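Local coordinates for hypoxic response protein 1 (Mycobacterium tuberculosis, PDB 1Y5H) that is of unknown biochemical function but is made in the hypoxic response as a secreted CBS-domain homodimer, probably binds zinc and does not seem to bind AMP, at residues H52-D57 / V105-V110; E95-M100 / A123-H128. All coordinates share one frame; numbering follows the deposited sequence.

Contact 1 (H52-D57 / V105-V110); sequences HGMLTD and VRRVPV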
loop_
_atom_site.group_PDB
_atom_site.type_symbol
_atom_site.label_atom_id
_atom_site.label_comp_id
_atom_site.label_asym_id
_atom_site.label_seq_id
_atom_site.Cartn_x
_atom_site.Cartn_y
_atom_site.Cartn_z
ATOM N N HIS A 52 3.831 -6.376 19.242
ATOM C CA HIS A 52 4.109 -7.638 18.558
ATOM C C HIS A 52 4.649 -7.408 17.152
ATOM O O HIS A 52 5.356 -8.252 16.602
ATOM C CB HIS A 52 2.839 -8.487 18.484
ATOM C CG HIS A 52 2.606 -9.322 19.702
ATOM N ND1 HIS A 52 2.795 -8.844 20.980
ATOM C CD2 HIS A 52 2.183 -10.602 19.837
ATOM C CE1 HIS A 52 2.499 -9.792 21.851
ATOM N NE2 HIS A 52 2.125 -10.869 21.184
ATOM N N GLY A 53 4.309 -6.262 16.573
ATOM C CA GLY A 53 4.782 -5.939 15.238
ATOM C C GLY A 53 3.927 -4.881 14.573
ATOM O O GLY A 53 3.057 -4.295 15.212
HETATM N N MSE A 54 4.204 -4.614 13.300
HETATM C CA MSE A 54 3.451 -3.643 12.514
HETATM C C MSE A 54 2.755 -4.395 11.388
HETATM O O MSE A 54 3.315 -5.337 10.816
HETATM C CB MSE A 54 4.375 -2.587 11.897
HETATM C CG MSE A 54 5.017 -1.605 12.873
HETATM SE SE MSE A 54 3.784 -0.350 13.671
HETATM C CE MSE A 54 3.319 0.696 12.129
ATOM N N LEU A 55 1.532 -3.982 11.081
ATOM C CA LEU A 55 0.756 -4.588 10.007
ATOM C C LEU A 55 0.483 -3.494 8.986
ATOM O O LEU A 55 -0.016 -2.430 9.341
ATOM C CB LEU A 55 -0.580 -5.118 10.539
ATOM C CG LEU A 55 -1.484 -5.766 9.480
ATOM C CD1 LEU A 55 -0.898 -7.106 9.059
ATOM C CD2 LEU A 55 -2.893 -5.946 10.039
ATOM N N THR A 56 0.802 -3.749 7.720
ATOM C CA THR A 56 0.562 -2.758 6.681
ATOM C C THR A 56 -0.573 -3.200 5.769
ATOM O O THR A 56 -0.959 -4.375 5.755
ATOM C CB THR A 56 1.810 -2.523 5.807
ATOM O OG1 THR A 56 2.115 -3.715 5.068
ATOM C CG2 THR A 56 3.004 -2.139 6.679
ATOM N N ASP A 57 -1.112 -2.253 5.011
ATOM C CA ASP A 57 -2.183 -2.582 4.093
ATOM C C ASP A 57 -1.697 -3.585 3.052
ATOM O O ASP A 57 -2.422 -4.527 2.717
ATOM C CB ASP A 57 -2.744 -1.310 3.426
ATOM C CG ASP A 57 -1.663 -0.368 2.890
ATOM O OD1 ASP A 57 -2.037 0.752 2.488
ATOM O OD2 ASP A 57 -0.465 -0.724 2.861
ATOM N N VAL A 105 10.502 1.665 5.801
ATOM C CA VAL A 105 9.182 2.111 6.237
ATOM C C VAL A 105 9.143 3.607 6.532
ATOM O O VAL A 105 10.179 4.236 6.751
ATOM C CB VAL A 105 8.726 1.345 7.498
ATOM C CG1 VAL A 105 8.416 -0.100 7.138
ATOM C CG2 VAL A 105 9.809 1.401 8.563
ATOM N N ARG A 106 7.935 4.163 6.543
ATOM C CA ARG A 106 7.763 5.582 6.794
ATOM C C ARG A 106 7.347 5.926 8.211
ATOM O O ARG A 106 7.271 7.099 8.572
ATOM N N ARG A 107 7.051 4.911 9.013
ATOM C CA ARG A 107 6.673 5.151 10.396
ATOM C C ARG A 107 7.157 4.012 11.276
ATOM O O ARG A 107 7.244 2.861 10.840
ATOM C CB ARG A 107 5.161 5.343 10.533
ATOM C CG ARG A 107 4.307 4.135 10.221
ATOM C CD ARG A 107 2.842 4.479 10.466
ATOM N NE ARG A 107 2.416 5.601 9.634
ATOM C CZ ARG A 107 1.479 6.482 9.973
ATOM N NH1 ARG A 107 0.852 6.384 11.137
ATOM N NH2 ARG A 107 1.174 7.471 9.147
ATOM N N VAL A 108 7.471 4.349 12.519
ATOM C CA VAL A 108 7.998 3.383 13.469
ATOM C C VAL A 108 7.344 3.523 14.835
ATOM O O VAL A 108 7.040 4.630 15.272
ATOM C CB VAL A 108 9.521 3.595 13.627
ATOM C CG1 VAL A 108 10.081 2.698 14.708
ATOM C CG2 VAL A 108 10.210 3.334 12.295
ATOM N N PRO A 109 7.113 2.394 15.520
ATOM C CA PRO A 109 6.496 2.424 16.850
ATOM C C PRO A 109 7.528 2.879 17.876
ATOM O O PRO A 109 8.720 2.617 17.726
ATOM C CB PRO A 109 6.090 0.967 17.098
ATOM C CG PRO A 109 6.163 0.304 15.759
ATOM C CD PRO A 109 7.268 1.014 15.040
ATOM N N VAL A 110 7.067 3.572 18.910
ATOM C CA VAL A 110 7.954 4.026 19.974
ATOM C C VAL A 110 7.588 3.227 21.221
ATOM O O VAL A 110 6.411 3.136 21.589
ATOM C CB VAL A 110 7.785 5.532 20.233
ATOM C CG1 VAL A 110 8.744 5.986 21.321
ATOM C CG2 VAL A 110 8.040 6.300 18.948
#
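The puckered pyrrolidine ring of Pro-109 turns its CG corner to the side chain of Met-54; no planar group stacks here, and Arg-107 touches through its CG and CD rather than its guanidinium. Here the two CBS motifs of one chain face each other: strand 51-56 of the first lies across from strand 107-112 of the second, as in the CBS pair (Bateman module). No hydrogen bond joins the two segments, and their nearest CA atoms, those of Met-54 and Pro-109, are 8.1 Å apart, so side chains fill the interval.

Met-54, a selenomethionine here, bends at both chi2 (-70°) and chi3 (-68°), which curls it into a hook. The bend lays CG and SE against the proline, with Met-54 CG 3.6 Å from Pro-109 CG, and turns the terminal methyl toward Arg-107. A long, unbranched, polarisable chain suits such a place, and a rigid proline offers it a compact apolar surface. Arginine fits beside them because its aliphatic part can lie against the methyl while the charged end extends away from Met-54. Met-54 also packs on Pro-43 and Tyr-85, and Pro-109 on Leu-116.

Gly-53 forms a classic beta bulge with His-52 opposite Ile-44; at its phi of 160° a CB would collide with the carbonyl O of His-52. Beyond the strand, Asp-57 OD1 forms a salt bridge with Arg-58 of the second subunit.

At the far end of the hook, the Met-54 and Arg-107 side chains cross at about a right angle, with Met-54 CE 4.1 Å from Arg-107 CG.

Contact 2 (E95-M100 / A123-H128); sequences EMLNVM and ADIARH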
loop_
_atom_site.group_PDB
_atom_site.type_symbol
_atom_site.label_atom_id
_atom_site.label_comp_id
_atom_site.label_asym_id
_atom_site.label_seq_id
_atom_site.Cartn_x
_atom_site.Cartn_y
_atom_site.Cartn_z
ATOM N N GLU A 95 18.806 7.642 14.959
ATOM C CA GLU A 95 18.390 6.268 15.222
ATOM C C GLU A 95 17.073 5.956 14.513
ATOM O O GLU A 95 16.919 4.894 13.908
ATOM C CB GLU A 95 18.247 6.047 16.714
HETATM N N MSE A 96 16.124 6.882 14.590
HETATM C CA MSE A 96 14.835 6.685 13.940
HETATM C C MSE A 96 15.001 6.498 12.437
HETATM O O MSE A 96 14.355 5.643 11.835
HETATM C CB MSE A 96 13.910 7.872 14.226
HETATM C CG MSE A 96 13.462 7.931 15.674
HETATM SE SE MSE A 96 12.327 9.441 16.059
HETATM C CE MSE A 96 13.647 10.599 16.865
ATOM N N LEU A 97 15.873 7.300 11.832
ATOM C CA LEU A 97 16.117 7.192 10.406
ATOM C C LEU A 97 16.810 5.872 10.103
ATOM O O LEU A 97 16.564 5.275 9.063
ATOM C CB LEU A 97 16.975 8.363 9.920
ATOM C CG LEU A 97 16.294 9.732 10.007
ATOM C CD1 LEU A 97 17.298 10.822 9.655
ATOM C CD2 LEU A 97 15.099 9.776 9.062
ATOM N N ASN A 98 17.670 5.414 11.010
ATOM C CA ASN A 98 18.357 4.143 10.794
ATOM C C ASN A 98 17.337 3.014 10.681
ATOM O O ASN A 98 17.433 2.164 9.799
ATOM C CB ASN A 98 19.330 3.825 11.935
ATOM C CG ASN A 98 20.559 4.714 11.924
ATOM O OD1 ASN A 98 20.993 5.181 10.872
ATOM N ND2 ASN A 98 21.142 4.932 13.098
ATOM N N VAL A 99 16.362 3.008 11.585
ATOM C CA VAL A 99 15.331 1.977 11.569
ATOM C C VAL A 99 14.492 2.066 10.300
ATOM O O VAL A 99 14.237 1.058 9.635
ATOM C CB VAL A 99 14.411 2.097 12.799
ATOM C CG1 VAL A 99 13.246 1.124 12.682
ATOM C CG2 VAL A 99 15.210 1.817 14.064
HETATM N N MSE A 100 14.067 3.279 9.961
HETATM C CA MSE A 100 13.262 3.490 8.767
HETATM C C MSE A 100 13.993 3.037 7.512
HETATM O O MSE A 100 13.389 2.453 6.617
HETATM C CB MSE A 100 12.881 4.966 8.638
HETATM C CG MSE A 100 11.778 5.393 9.590
HETATM SE SE MSE A 100 11.410 7.284 9.482
HETATM C CE MSE A 100 10.362 7.461 11.102
ATOM N N ALA A 123 7.511 12.141 8.277
ATOM C CA ALA A 123 7.026 13.516 8.166
ATOM C C ALA A 123 7.199 14.249 9.494
ATOM O O ALA A 123 7.486 15.447 9.516
ATOM C CB ALA A 123 5.566 13.525 7.746
ATOM N N ASP A 124 7.016 13.532 10.600
ATOM C CA ASP A 124 7.188 14.125 11.920
ATOM C C ASP A 124 8.633 14.593 12.076
ATOM O O ASP A 124 8.897 15.660 12.626
ATOM C CB ASP A 124 6.868 13.112 13.027
ATOM C CG ASP A 124 5.389 12.792 13.125
ATOM O OD1 ASP A 124 4.570 13.719 12.965
ATOM O OD2 ASP A 124 5.048 11.615 13.384
ATOM N N ILE A 125 9.570 13.783 11.593
ATOM C CA ILE A 125 10.986 14.126 11.681
ATOM C C ILE A 125 11.283 15.381 10.864
ATOM O O ILE A 125 11.986 16.280 11.328
ATOM C CB ILE A 125 11.874 12.957 11.187
ATOM C CG1 ILE A 125 11.708 11.756 12.124
ATOM C CG2 ILE A 125 13.333 13.386 11.145
ATOM C CD1 ILE A 125 12.465 10.514 11.690
ATOM N N ALA A 126 10.739 15.443 9.654
ATOM C CA ALA A 126 10.952 16.595 8.781
ATOM C C ALA A 126 10.416 17.886 9.394
ATOM O O ALA A 126 11.025 18.951 9.258
ATOM C CB ALA A 126 10.296 16.350 7.429
ATOM N N ARG A 127 9.280 17.787 10.075
ATOM C CA ARG A 127 8.649 18.945 10.697
ATOM C C ARG A 127 9.407 19.494 11.899
ATOM O O ARG A 127 9.372 20.696 12.158
ATOM C CB ARG A 127 7.230 18.593 11.152
ATOM C CG ARG A 127 6.279 18.174 10.047
ATOM C CD ARG A 127 5.079 17.450 10.640
ATOM N NE ARG A 127 4.169 16.956 9.611
ATOM C CZ ARG A 127 3.421 15.864 9.739
ATOM N NH1 ARG A 127 3.476 15.146 10.853
ATOM N NH2 ARG A 127 2.619 15.488 8.751
ATOM N N HIS A 128 10.099 18.626 12.629
ATOM C CA HIS A 128 10.799 19.068 13.827
ATOM C C HIS A 128 12.320 18.940 13.843
ATOM O O HIS A 128 12.902 18.597 14.873
ATOM C CB HIS A 128 10.215 18.337 15.035
ATOM C CG HIS A 128 8.719 18.321 15.058
ATOM N ND1 HIS A 128 7.963 19.469 15.152
ATOM C CD2 HIS A 128 7.837 17.296 14.981
ATOM C CE1 HIS A 128 6.680 19.153 15.132
ATOM N NE2 HIS A 128 6.577 17.839 15.029
#
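Asp-124 and Arg-127 make the shortest polar bond here, a salt bridge of 2.8 Å from Arg-127 NH1 to Asp-124 OD1 on the flank of helix 122-127, while Ile-125 beside them carries the contact to Met-96, Leu-97 and Met-100. The other carboxylate oxygen, Asp-124 OD2, accepts the N-H of Thr-121, just before the helix. Thus each oxygen of the buried aspartate has a partner. Ala-123 CB lies 3.6 Å above the plane of the Arg-127 guanidinium, over its centre; a residue this small lets the flat group settle against the helix.

The two helices are the pair belonging to the second CBS motif. They run roughly antiparallel, at 150°, and the axes of the two segments approach to 11.5 Å. From segment 123-128, Ile-125 alone makes the contact, meeting three residues of 95-100: it stretches CD1 straight out (chi2 176°) into the triangle formed by Met-96, Leu-97 and Met-100. CD1 is 3.9 Å from Met-96 CB and 3.8 Å from Leu-97 CD2. Met-100, extended beyond CG, comes tip to tip, its CE 3.8 Å from Ile-125 CD1. The branched isoleucine fills width near its own helix, while the slender unbranched side chain of Met-100, modelled as selenomethionine, extends to meet it. Ile-13 of helix 10-13 packs on both Met-96 and Ile-125.

Across the gap only hydrocarbon and selenium surfaces meet, and no hydrogen bond links the segments; cohesion here therefore rests on dispersion and the hydrophobic effect, with the Asp-124 and Arg-127 pair outside the apolar contact.

Contact 1 joins the two CBS motifs, whereas contact 2 packs the helices within the second; their centres are 13 Å apart. Helix 93-103 leads directly into strand 107-112, and the two contacts touch there: Val-105 N lies 3.1 Å from Met-100 O, a probable hydrogen bond, and Val-108 CG2 packs 3.7 Å from Met-100 CG. Strand 107-112 thus turns Pro-109 toward the first motif and Val-108 toward helix 93-103. His-103, at the end of that helix and probably a zinc ligand, has its side chain about 8 Å from that of Pro-109 and about 7 Å from that of Met-100. His-128, within contact 2, is likewise a probable ligand of a second zinc.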